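Local coordinates for PILD processed protein (Shewanella oneidensis, PDB 4D40), which probably assembles, as a processed pilin subunit, into type IV pili, the thin surface filaments that bacteria use for attachment and movement, at residues 10-15 / 34-39; 22-25 / 29-32; 44-49 / 55-60; 67-72 / 84-89; 72-75 / 79-82. One frame throughout, in Å; residues are numbered along the deposited sequence. Where two conformers were deposited one is given.

Contact 1. Residues 10-15 / 34-39; sequences QQYLVT and QSLANS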
# COMPACT_ATOMS: atom_id res chain seq x y z
N GLN A 10 -3.07 -5.49 -3.45
CA GLN A 10 -1.63 -5.67 -3.31
C GLN A 10 -0.90 -5.14 -4.53
O GLN A 10 0.11 -4.45 -4.41
CB GLN A 10 -1.29 -7.15 -3.09
CG GLN A 10 -1.63 -7.64 -1.69
CD GLN A 10 -1.47 -9.13 -1.52
OE1 GLN A 10 -0.77 -9.80 -2.28
NE2 GLN A 10 -2.14 -9.67 -0.50
N GLN A 11 -1.42 -5.45 -5.71
CA GLN A 11 -0.79 -5.01 -6.95
C GLN A 11 -0.76 -3.49 -7.03
O GLN A 11 0.18 -2.91 -7.55
CB GLN A 11 -1.53 -5.58 -8.16
CG GLN A 11 -1.29 -7.06 -8.38
CD GLN A 11 -2.09 -7.61 -9.54
OE1 GLN A 11 -3.31 -7.72 -9.47
NE2 GLN A 11 -1.40 -7.95 -10.63
N TYR A 12 -1.80 -2.85 -6.49
CA TYR A 12 -1.90 -1.40 -6.55
C TYR A 12 -0.95 -0.76 -5.55
O TYR A 12 -0.39 0.30 -5.83
CB TYR A 12 -3.34 -0.96 -6.28
CG TYR A 12 -3.55 0.53 -6.40
CD1 TYR A 12 -3.29 1.20 -7.58
CD2 TYR A 12 -4.04 1.27 -5.33
CE1 TYR A 12 -3.49 2.56 -7.70
CE2 TYR A 12 -4.25 2.63 -5.44
CZ TYR A 12 -3.97 3.27 -6.63
OH TYR A 12 -4.18 4.62 -6.76
N LEU A 13 -0.79 -1.39 -4.39
CA LEU A 13 0.20 -0.92 -3.41
C LEU A 13 1.58 -0.98 -4.03
O LEU A 13 2.40 -0.08 -3.81
CB LEU A 13 0.15 -1.75 -2.13
CG LEU A 13 -1.14 -1.61 -1.31
CD1 LEU A 13 -1.15 -2.61 -0.17
CD2 LEU A 13 -1.26 -0.21 -0.76
N VAL A 14 1.84 -2.02 -4.81
CA VAL A 14 3.16 -2.22 -5.41
C VAL A 14 3.45 -1.15 -6.46
O VAL A 14 4.51 -0.53 -6.43
CB VAL A 14 3.29 -3.63 -6.01
CG1 VAL A 14 4.50 -3.75 -6.95
CG2 VAL A 14 3.40 -4.65 -4.89
N THR A 15 2.52 -0.90 -7.38
CA THR A 15 2.78 0.11 -8.40
C THR A 15 2.86 1.49 -7.75
O THR A 15 3.58 2.37 -8.21
CB THR A 15 1.74 0.08 -9.53
OG1 THR A 15 0.42 0.18 -8.98
CG2 THR A 15 1.85 -1.21 -10.33
N GLN A 34 0.46 11.52 -1.85
CA GLN A 34 0.31 10.73 -3.06
C GLN A 34 -1.18 10.52 -3.28
O GLN A 34 -1.89 10.13 -2.36
CB GLN A 34 1.03 9.38 -2.96
CG GLN A 34 0.98 8.54 -4.24
CD GLN A 34 1.69 7.20 -4.11
OE1 GLN A 34 1.72 6.60 -3.03
NE2 GLN A 34 2.28 6.72 -5.21
N SER A 35 -1.65 10.79 -4.50
CA SER A 35 -3.05 10.59 -4.84
C SER A 35 -3.31 9.11 -5.09
O SER A 35 -2.64 8.48 -5.92
CB SER A 35 -3.43 11.42 -6.07
OG SER A 35 -4.81 11.30 -6.34
N LEU A 36 -4.27 8.55 -4.36
CA LEU A 36 -4.60 7.14 -4.47
C LEU A 36 -6.09 6.99 -4.71
O LEU A 36 -6.88 7.79 -4.21
CB LEU A 36 -4.19 6.38 -3.21
CG LEU A 36 -2.70 6.42 -2.86
CD1 LEU A 36 -2.49 5.90 -1.45
CD2 LEU A 36 -1.90 5.60 -3.86
N ALA A 37 -6.45 5.97 -5.48
CA ALA A 37 -7.85 5.74 -5.84
C ALA A 37 -8.45 4.63 -5.00
O ALA A 37 -7.98 3.50 -5.04
CB ALA A 37 -7.96 5.39 -7.31
N ASN A 38 -9.51 4.95 -4.25
CA ASN A 38 -10.23 3.94 -3.49
C ASN A 38 -11.21 3.15 -4.35
O ASN A 38 -11.59 3.58 -5.44
CB ASN A 38 -10.99 4.59 -2.33
CG ASN A 38 -10.07 5.13 -1.27
OD1 ASN A 38 -8.89 4.80 -1.24
ND2 ASN A 38 -10.61 5.96 -0.39
N SER A 39 -11.61 2.00 -3.83
CA SER A 39 -12.60 1.13 -4.46
C SER A 39 -13.69 0.84 -3.45
O SER A 39 -13.57 1.21 -2.29
CB SER A 39 -11.96 -0.17 -4.93
OG SER A 39 -11.73 -1.03 -3.82
O HOH W 1 -2.67 6.24 -7.82
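Y12 and L36 mark the closest approach of the two backbones, a turn of helix 2-27 facing an extended loop, yet their CA atoms stay 9.2 Å apart and one long side chain has to span the distance. Y12 does this with CG anti to the backbone N (chi1 -177°), a setting that throws the ring out from the helix toward the loop. Its hydroxyl lands on the backbone between L36 and A37. There A37 N donates to Y12 OH at 2.9 Å, with an N-H...O angle of 162°, a nearly straight bond from the loop amide to the phenol oxygen. A water lies close by: it donates to S35 O at 2.9 Å, and it also sits on Y12 OH, although that leg is modelled so short that its exact length is doubtful. The phenol oxygen therefore meets the loop backbone directly, and possibly also through this water.

Apolar contact is slight by comparison. L36 CD2 lies obliquely beside the ring, 4.1 Å from Y12 CE2. L36 also packs on S16 of the helix and on F44, Y46 and L57 of the sheet.

The loop is the connection between the long helix and the first strand of the pilin sheet. Y12 also packs edge-to-face with F44 on strand 42-48, while its neighbour L13 presses on L57 and A59 of strand 55-61, so helix, loop and strands meet around this one turn.

Contact 2. Residues 22-25 / 29-32; sequences RHYS and LYPA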
# COMPACT_ATOMS: atom_id res chain seq x y z
N ARG A 22 10.44 6.45 -7.70
CA ARG A 22 10.85 7.33 -8.78
C ARG A 22 10.96 8.76 -8.27
O ARG A 22 11.87 9.49 -8.63
CB ARG A 22 9.87 7.24 -9.96
CG ARG A 22 10.04 6.00 -10.80
CD ARG A 22 9.31 6.11 -12.13
NE ARG A 22 7.86 6.06 -11.95
CZ ARG A 22 7.16 4.94 -11.80
NH1 ARG A 22 7.77 3.76 -11.81
NH2 ARG A 22 5.85 5.00 -11.64
N HIS A 23 10.02 9.13 -7.40
CA HIS A 23 10.08 10.45 -6.77
C HIS A 23 11.32 10.54 -5.88
O HIS A 23 12.04 11.53 -5.92
CB HIS A 23 8.82 10.71 -5.95
CG HIS A 23 8.75 12.11 -5.42
ND1 HIS A 23 9.38 12.51 -4.27
CD2 HIS A 23 8.12 13.21 -5.90
CE1 HIS A 23 9.14 13.79 -4.05
NE2 HIS A 23 8.38 14.24 -5.03
N TYR A 24 11.54 9.49 -5.10
CA TYR A 24 12.68 9.43 -4.19
C TYR A 24 13.99 9.55 -4.97
O TYR A 24 14.93 10.22 -4.52
CB TYR A 24 12.66 8.13 -3.38
CG TYR A 24 13.67 8.08 -2.25
CD1 TYR A 24 14.98 7.69 -2.48
CD2 TYR A 24 13.30 8.41 -0.96
CE1 TYR A 24 15.91 7.65 -1.44
CE2 TYR A 24 14.21 8.37 0.08
CZ TYR A 24 15.50 7.98 -0.16
OH TYR A 24 16.41 7.94 0.88
N SER A 25 14.06 8.92 -6.13
CA SER A 25 15.29 8.90 -6.91
C SER A 25 15.64 10.28 -7.46
O SER A 25 16.82 10.62 -7.58
CB SER A 25 15.18 7.90 -8.06
OG SER A 25 14.99 6.58 -7.58
N LEU A 29 14.09 12.25 -1.28
CA LEU A 29 13.09 12.18 -0.21
C LEU A 29 11.78 11.67 -0.78
O LEU A 29 11.54 11.78 -1.98
CB LEU A 29 12.87 13.55 0.42
CG LEU A 29 13.97 14.16 1.28
CD1 LEU A 29 13.59 15.58 1.65
CD2 LEU A 29 14.22 13.32 2.52
N TYR A 30 10.92 11.12 0.06
CA TYR A 30 9.57 10.76 -0.37
C TYR A 30 8.69 12.01 -0.35
O TYR A 30 8.99 12.96 0.37
CB TYR A 30 8.99 9.65 0.50
CG TYR A 30 9.70 8.34 0.31
CD1 TYR A 30 9.60 7.64 -0.89
CD2 TYR A 30 10.47 7.79 1.33
CE1 TYR A 30 10.25 6.44 -1.07
CE2 TYR A 30 11.13 6.59 1.15
CZ TYR A 30 11.02 5.92 -0.05
OH TYR A 30 11.67 4.72 -0.22
N PRO A 31 7.60 12.01 -1.14
CA PRO A 31 6.73 13.18 -1.24
C PRO A 31 5.81 13.38 -0.04
O PRO A 31 5.55 12.43 0.70
CB PRO A 31 5.90 12.90 -2.49
CG PRO A 31 5.87 11.42 -2.58
CD PRO A 31 7.22 10.97 -2.11
N ALA A 32 5.31 14.60 0.12
CA ALA A 32 4.41 14.93 1.22
C ALA A 32 3.09 14.18 1.09
O ALA A 32 2.43 13.91 2.10
CB ALA A 32 4.17 16.42 1.27
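H23 lays its imidazole against the pyrrolidine of P31, with P31 CB over the centre of one ring face, 3.8 Å from the centroid and only 12° off the ring normal: a CH-pi contact. P31 CD reaches the same ring nearer its root, 3.4 Å from H23 ND1. The imidazole edge is used as well. ND1 donates to L29 O at 3.2 Å, and that oxygen lies practically in the ring plane, so one hydrogen bond and one apolar face together fix how the ring is turned. L29 O takes a second, weaker approach from the CA-H of Y24, at 3.4 Å.

All this happens where helix 2-27 is about to end and the chain doubles back into the loop that leads to the first strand of the pilin sheet; L29 and P31 are on the returning limb. A second overlap joins Y24 and Y30. Y24, its ring swung beside its own carbonyl carbon (chi1 -170°), brings CD2 over the centre of the Y30 ring, 3.5 Å from Y30 CZ. The planes are inclined at 43°, neither stacked nor perpendicular, with centroids 4.5 Å apart. L29 N sits over a face of the Y24 ring, offset toward its rim.

Y30 is buried, and its hydroxyl is hydrogen-bonded to E21 of helix 2-27, while its ring meets F55 edge-to-face. Cutting this side chain back to an alanine is likely to leave E21 without its phenol partner and to open a gap between the Y24 and F55 rings. The backbone of Y30 hydrogen-bonds to K52, tying this limb to the turn that follows the first strand.

Contact 3. Residues 44-49 / 55-60; sequences FSYTPT and FSLKAV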
# COMPACT_ATOMS: atom_id res chain seq x y z
N PHE A 44 -7.29 3.24 0.37
CA PHE A 44 -5.83 3.31 0.33
C PHE A 44 -5.30 4.60 0.94
O PHE A 44 -5.90 5.67 0.77
CB PHE A 44 -5.34 3.19 -1.11
CG PHE A 44 -5.72 1.90 -1.77
CD1 PHE A 44 -4.91 0.78 -1.67
CD2 PHE A 44 -6.89 1.80 -2.50
CE1 PHE A 44 -5.26 -0.41 -2.28
CE2 PHE A 44 -7.24 0.61 -3.12
CZ PHE A 44 -6.42 -0.50 -3.00
N SER A 45 -4.18 4.50 1.65
CA SER A 45 -3.56 5.67 2.26
C SER A 45 -2.05 5.63 2.11
O SER A 45 -1.46 4.55 2.03
CB SER A 45 -3.94 5.77 3.74
OG SER A 45 -3.45 4.65 4.48
N TYR A 46 -1.46 6.81 2.05
CA TYR A 46 -0.01 7.01 2.02
C TYR A 46 0.38 7.89 3.20
O TYR A 46 -0.15 9.00 3.34
CB TYR A 46 0.42 7.65 0.71
CG TYR A 46 1.81 8.23 0.72
CD1 TYR A 46 2.91 7.40 0.68
CD2 TYR A 46 2.03 9.61 0.72
CE1 TYR A 46 4.20 7.92 0.67
CE2 TYR A 46 3.32 10.14 0.70
CZ TYR A 46 4.40 9.27 0.67
OH TYR A 46 5.69 9.77 0.65
N THR A 47 1.28 7.38 4.04
CA THR A 47 1.76 8.11 5.21
C THR A 47 3.28 8.18 5.20
O THR A 47 3.95 7.20 5.54
CB THR A 47 1.30 7.44 6.52
OG1 THR A 47 -0.12 7.29 6.50
CG2 THR A 47 1.69 8.28 7.73
N PRO A 48 3.83 9.34 4.79
CA PRO A 48 5.29 9.49 4.89
C PRO A 48 5.72 9.67 6.33
O PRO A 48 4.93 10.08 7.18
CB PRO A 48 5.56 10.75 4.07
CG PRO A 48 4.32 11.56 4.22
CD PRO A 48 3.19 10.57 4.31
N THR A 49 6.98 9.36 6.61
CA THR A 49 7.53 9.69 7.91
C THR A 49 7.77 11.19 7.97
O THR A 49 7.82 11.86 6.94
CB THR A 49 8.84 8.94 8.17
OG1 THR A 49 9.79 9.28 7.15
CG2 THR A 49 8.59 7.45 8.15
N PHE A 55 8.03 5.59 4.48
CA PHE A 55 6.59 5.71 4.31
C PHE A 55 5.87 4.41 4.64
O PHE A 55 6.48 3.35 4.73
CB PHE A 55 6.23 6.12 2.87
CG PHE A 55 6.48 5.05 1.84
CD1 PHE A 55 5.59 4.01 1.66
CD2 PHE A 55 7.62 5.09 1.05
CE1 PHE A 55 5.82 3.03 0.71
CE2 PHE A 55 7.86 4.12 0.10
CZ PHE A 55 6.95 3.08 -0.07
N SER A 56 4.55 4.52 4.78
CA SER A 56 3.68 3.36 4.87
C SER A 56 2.51 3.53 3.91
O SER A 56 1.80 4.53 3.98
CB SER A 56 3.16 3.17 6.29
OG SER A 56 2.17 2.15 6.32
N LEU A 57 2.34 2.56 3.03
CA LEU A 57 1.16 2.46 2.18
C LEU A 57 0.23 1.44 2.80
O LEU A 57 0.68 0.35 3.17
CB LEU A 57 1.53 2.05 0.75
CG LEU A 57 2.13 3.11 -0.15
CD1 LEU A 57 2.79 2.47 -1.38
CD2 LEU A 57 1.05 4.10 -0.58
N LYS A 58 -1.06 1.76 2.92
CA LYS A 58 -2.00 0.80 3.46
C LYS A 58 -3.22 0.64 2.59
O LYS A 58 -3.65 1.58 1.92
CB LYS A 58 -2.45 1.19 4.87
CG LYS A 58 -1.32 1.25 5.88
CD LYS A 58 -1.87 1.48 7.28
CE LYS A 58 -0.83 1.15 8.33
NZ LYS A 58 0.28 2.13 8.29
N ALA A 59 -3.77 -0.57 2.63
CA ALA A 59 -5.05 -0.88 2.02
C ALA A 59 -5.96 -1.44 3.10
O ALA A 59 -5.75 -2.56 3.58
CB ALA A 59 -4.88 -1.87 0.89
N VAL A 60 -6.97 -0.66 3.47
CA VAL A 60 -7.89 -1.04 4.54
C VAL A 60 -9.18 -1.56 3.95
O VAL A 60 -9.89 -0.81 3.29
CB VAL A 60 -8.20 0.15 5.47
CG1 VAL A 60 -9.19 -0.25 6.56
CG2 VAL A 60 -6.92 0.69 6.08
O HOH W 2 -0.78 4.89 5.25
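The beta hairpin of strands 42-48 and 55-61 pairs S45 with K58 across axes that approach to 4.6 Å. This pair exchanges two backbone hydrogen bonds, S45 N to K58 O and K58 N to S45 O; T47 and S56 do the same, at 2.9 Å for T47 N to S56 O. F44-A59, Y46-L57 and P48-F55 are the non-hydrogen-bonded pairs between and beyond.

On the face of these three pairs, Y46 CE1 rests 3.5 Å from F55 CB, the two rings inclined at 46°, and L57 CD2 lies at the edge of the Y46 ring, 4.0 Å from Y46 CD1. F44 CE1 touches A59 CB at 3.5 Å. The Y46 hydroxyl hydrogen-bonds to P31 O. A leucine in place of Y46 would probably cost P31 O this partner and strip F55 CB of its aromatic neighbour.

The other face is polar. One water is shared by S45 OG, T47 OG1 and S56 O, and the K58 chain, bent at its end (chi4 68°), returns NZ to S56 OG at 2.7 Å.

Y46, F55 and L57 face helix 2-27, part of the packing of an antiparallel sheet on one long helix, the hallmark of the type IV pilin fold.

Contact 4. Residues 67-72 / 84-89; sequences DPCGTL and TNCWSH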
# COMPACT_ATOMS: atom_id res chain seq x y z
N ASP A 67 -12.27 -10.21 4.13
CA ASP A 67 -11.06 -10.97 3.87
C ASP A 67 -10.22 -11.15 5.13
O ASP A 67 -10.02 -10.20 5.88
CB ASP A 67 -10.25 -10.28 2.78
CG ASP A 67 -9.02 -11.04 2.43
OD1 ASP A 67 -9.13 -11.98 1.61
OD2 ASP A 67 -7.96 -10.72 2.99
N PRO A 68 -9.72 -12.38 5.38
CA PRO A 68 -9.03 -12.66 6.65
C PRO A 68 -7.65 -12.02 6.81
O PRO A 68 -7.08 -12.10 7.90
CB PRO A 68 -8.92 -14.19 6.64
CG PRO A 68 -8.96 -14.57 5.20
CD PRO A 68 -9.89 -13.59 4.56
N CYS A 69 -7.12 -11.38 5.77
CA CYS A 69 -5.83 -10.71 5.90
C CYS A 69 -5.99 -9.28 6.40
O CYS A 69 -5.01 -8.62 6.74
CB CYS A 69 -5.09 -10.72 4.56
SG CYS A 69 -4.54 -12.38 4.13
N GLY A 70 -7.23 -8.80 6.46
CA GLY A 70 -7.51 -7.48 6.99
C GLY A 70 -6.75 -6.39 6.27
O GLY A 70 -6.65 -6.38 5.04
N THR A 71 -6.19 -5.47 7.05
CA THR A 71 -5.44 -4.36 6.47
C THR A 71 -4.09 -4.81 5.97
O THR A 71 -3.34 -5.49 6.67
CB THR A 71 -5.25 -3.23 7.50
OG1 THR A 71 -6.54 -2.73 7.88
CG2 THR A 71 -4.41 -2.10 6.91
N LEU A 72 -3.79 -4.41 4.74
CA LEU A 72 -2.52 -4.74 4.09
C LEU A 72 -1.64 -3.51 4.12
O LEU A 72 -2.11 -2.40 3.91
CB LEU A 72 -2.75 -5.17 2.65
CG LEU A 72 -3.87 -6.17 2.41
CD1 LEU A 72 -4.20 -6.21 0.93
CD2 LEU A 72 -3.49 -7.54 2.92
N THR A 84 2.97 -13.15 6.89
CA THR A 84 2.79 -14.51 6.41
C THR A 84 1.33 -14.73 5.99
O THR A 84 0.45 -13.97 6.39
CB THR A 84 3.21 -15.56 7.48
OG1 THR A 84 2.41 -15.39 8.66
CG2 THR A 84 4.68 -15.39 7.85
N ASN A 85 1.12 -15.73 5.14
CA ASN A 85 -0.22 -16.21 4.76
C ASN A 85 -1.05 -15.31 3.84
O ASN A 85 -2.16 -15.69 3.48
CB ASN A 85 -1.05 -16.49 6.01
CG ASN A 85 -0.34 -17.37 7.02
OD1 ASN A 85 0.37 -18.31 6.65
ND2 ASN A 85 -0.55 -17.08 8.30
N CYS A 86 -0.55 -14.14 3.45
CA CYS A 86 -1.43 -13.14 2.82
C CYS A 86 -0.97 -12.57 1.49
O CYS A 86 -1.78 -12.43 0.57
CB CYS A 86 -1.66 -12.00 3.80
SG CYS A 86 -2.76 -12.49 5.13
N TRP A 87 0.31 -12.23 1.40
CA TRP A 87 0.84 -11.54 0.24
C TRP A 87 1.32 -12.50 -0.85
O TRP A 87 1.93 -13.53 -0.56
CB TRP A 87 1.99 -10.62 0.66
CG TRP A 87 1.53 -9.28 1.16
CD1 TRP A 87 1.06 -8.97 2.40
CD2 TRP A 87 1.52 -8.05 0.41
NE1 TRP A 87 0.75 -7.63 2.48
CE2 TRP A 87 1.02 -7.05 1.27
CE3 TRP A 87 1.87 -7.71 -0.90
CZ2 TRP A 87 0.88 -5.73 0.86
CZ3 TRP A 87 1.72 -6.40 -1.30
CH2 TRP A 87 1.23 -5.42 -0.43
N SER A 88 1.04 -12.14 -2.10
CA SER A 88 1.48 -12.92 -3.26
C SER A 88 2.11 -12.00 -4.30
O SER A 88 2.29 -12.40 -5.46
CB SER A 88 0.29 -13.68 -3.87
OG SER A 88 -0.09 -14.75 -3.03
N HIS A 89 2.45 -10.79 -3.88
CA HIS A 89 3.03 -9.78 -4.76
C HIS A 89 4.07 -8.96 -4.01
O HIS A 89 4.78 -8.13 -4.58
CB HIS A 89 1.95 -8.85 -5.31
CG HIS A 89 0.94 -9.55 -6.16
ND1 HIS A 89 1.11 -9.75 -7.51
CD2 HIS A 89 -0.26 -10.11 -5.84
CE1 HIS A 89 0.06 -10.40 -7.99
NE2 HIS A 89 -0.78 -10.63 -7.00
OXT HIS A 89 4.22 -9.11 -2.79
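The W87 indole meets L72 at the corner of its six-membered ring: L72 CB approaches CZ2 to 4.1 Å, slanting in so that it belongs to neither face nor edge. At the five-membered side, NE1 donates to V81 O on the last strand, which holds the ring from turning, and Q10 of helix 2-27 packs on the indole too. The second flat group, the D67 carboxylate, accepts a backbone amide of its own loop.

Between the two lies the C69-C86 disulfide, which pins the C-terminal tail to the loop before strand 72-75. It probably corresponds to the C-terminal disulfide of other type IV pilins, the bond that delimits their D-region; here the loop it closes contains strands 72-75 and 80-81. The sulfurs are 2.0 Å apart, and the torsion about their bond is -95°, close to the relaxed right angle and of left-handed sense. Each SG stands anti to its own carbonyl carbon, beside the backbone N, and the CA atoms of C69 and C86 are 5.9 Å apart.

The tail is also fastened to the helix, since Q10 hydrogen-bonds to C86 O and to S88 N, and R6 reaches C86 O. C69 itself sits in a type I turn from D67 to G70, closed by G70 N to D67 O at 3.2 Å; G70 takes a positive phi, which suits glycine. D67 OD2, salt-bridged to R6, completes an Asx turn by accepting from C69 N at 3.0 Å, the amide standing 51° out of the carboxylate plane.

Contact 5. Residues 72-75 / 79-82; sequences LSLD and VRVP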
# COMPACT_ATOMS: atom_id res chain seq x y z
N LEU A 72 -3.79 -4.41 4.74
CA LEU A 72 -2.52 -4.74 4.09
C LEU A 72 -1.64 -3.51 4.12
O LEU A 72 -2.11 -2.40 3.91
CB LEU A 72 -2.75 -5.17 2.65
CG LEU A 72 -3.87 -6.17 2.41
CD1 LEU A 72 -4.20 -6.21 0.93
CD2 LEU A 72 -3.49 -7.54 2.92
N SER A 73 -0.35 -3.69 4.38
CA SER A 73 0.56 -2.55 4.28
C SER A 73 1.87 -2.94 3.63
O SER A 73 2.26 -4.10 3.61
CB SER A 73 0.82 -1.94 5.66
OG SER A 73 1.60 -2.80 6.46
N LEU A 74 2.53 -1.91 3.12
CA LEU A 74 3.79 -2.02 2.40
C LEU A 74 4.60 -0.76 2.71
O LEU A 74 4.10 0.34 2.51
CB LEU A 74 3.53 -2.16 0.90
CG LEU A 74 4.74 -2.10 -0.04
CD1 LEU A 74 5.75 -3.14 0.36
CD2 LEU A 74 4.29 -2.31 -1.48
N ASP A 75 5.83 -0.92 3.19
CA ASP A 75 6.66 0.25 3.53
C ASP A 75 7.82 0.46 2.57
O ASP A 75 7.98 -0.26 1.58
CB ASP A 75 7.18 0.16 4.98
CG ASP A 75 8.25 -0.90 5.19
OD1 ASP A 75 8.77 -1.48 4.21
OD2 ASP A 75 8.60 -1.14 6.36
N VAL A 79 8.71 -4.16 3.16
CA VAL A 79 8.10 -5.05 4.15
C VAL A 79 6.60 -5.08 3.96
O VAL A 79 5.93 -4.04 3.92
CB VAL A 79 8.44 -4.62 5.58
CG1 VAL A 79 7.71 -5.49 6.60
CG2 VAL A 79 9.95 -4.71 5.80
N ARG A 80 6.07 -6.29 3.84
CA ARG A 80 4.66 -6.51 3.57
C ARG A 80 3.97 -7.12 4.78
O ARG A 80 4.48 -8.06 5.39
CB ARG A 80 4.50 -7.39 2.34
CG ARG A 80 4.95 -6.71 1.05
CD ARG A 80 5.69 -7.68 0.14
NE ARG A 80 5.64 -7.28 -1.27
CZ ARG A 80 6.40 -6.33 -1.82
NH1 ARG A 80 7.27 -5.65 -1.10
NH2 ARG A 80 6.28 -6.07 -3.12
N VAL A 81 2.82 -6.56 5.13
CA VAL A 81 2.05 -6.99 6.30
C VAL A 81 0.63 -7.33 5.85
O VAL A 81 0.07 -6.60 5.04
CB VAL A 81 2.02 -5.90 7.38
CG1 VAL A 81 1.12 -6.29 8.55
CG2 VAL A 81 3.42 -5.59 7.86
N PRO A 82 0.05 -8.42 6.38
CA PRO A 82 0.61 -9.44 7.28
C PRO A 82 1.82 -10.16 6.68
O PRO A 82 1.84 -10.42 5.48
CB PRO A 82 -0.56 -10.42 7.48
CG PRO A 82 -1.78 -9.62 7.22
CD PRO A 82 -1.40 -8.61 6.17
O HOH W 3 4.38 -2.69 5.98
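S73 and V81 form a hydrogen-bonded antiparallel pair, CA atoms 5.1 Å apart, with S73 N bonded to V81 O and V81 N to S73 O; L74 and R80 follow as a non-hydrogen-bonded pair. The short segments run 163° apart, and D75 N to V79 O, at 3.2 Å, continues the pairing toward the turn.

There the D75 side chain takes over. Its CG stands between the backbone N and the carbonyl carbon (chi1 71°), and OD1 receives V79 N at 2.9 Å, from above the carboxylate plane, as well as K77 N. One carboxylate oxygen thus holds two amides. L74 and R80 lie side by side, with L74 CD1 3.3 Å from R80 NH1; NH1 hydrogen-bonds to G78 O and NE forms a salt bridge with the C-terminal carboxylate of H89. On the opposite face of the sheet S73 OG touches V81 CB at 3.3 Å and shares a water with V79 O.

A cis peptide precedes P82, whose CD rests 4.0 Å from L72 CD2.

This is a tight beta hairpin at the edge of the pilin sheet, within the loop closed by the C69-C86 disulfide, which probably corresponds to the D-region of other type IV pilins.

Overall arrangement
Along the chain, contact 2 is nested within the loop closed by contact 1, and both use helix 2-27, their centres 16 Å apart. Contact 3 follows, then contacts 4 and 5, which overlap at L72. Contacts 3 and 5 are two hairpins of one antiparallel sheet, centres 10 Å apart, joined through strands 55-61 and 72-75. Contact 4 touches contact 5, centres about 9 Å apart, and fastens the tail beside it, whereas the centres of contacts 2 and 4 stand about 26 Å apart on opposite sides of the chain's centre. Together they bind helix, connecting loop, sheet and C-terminus into one compact unit, consistent with a pilin subunit built for a filament.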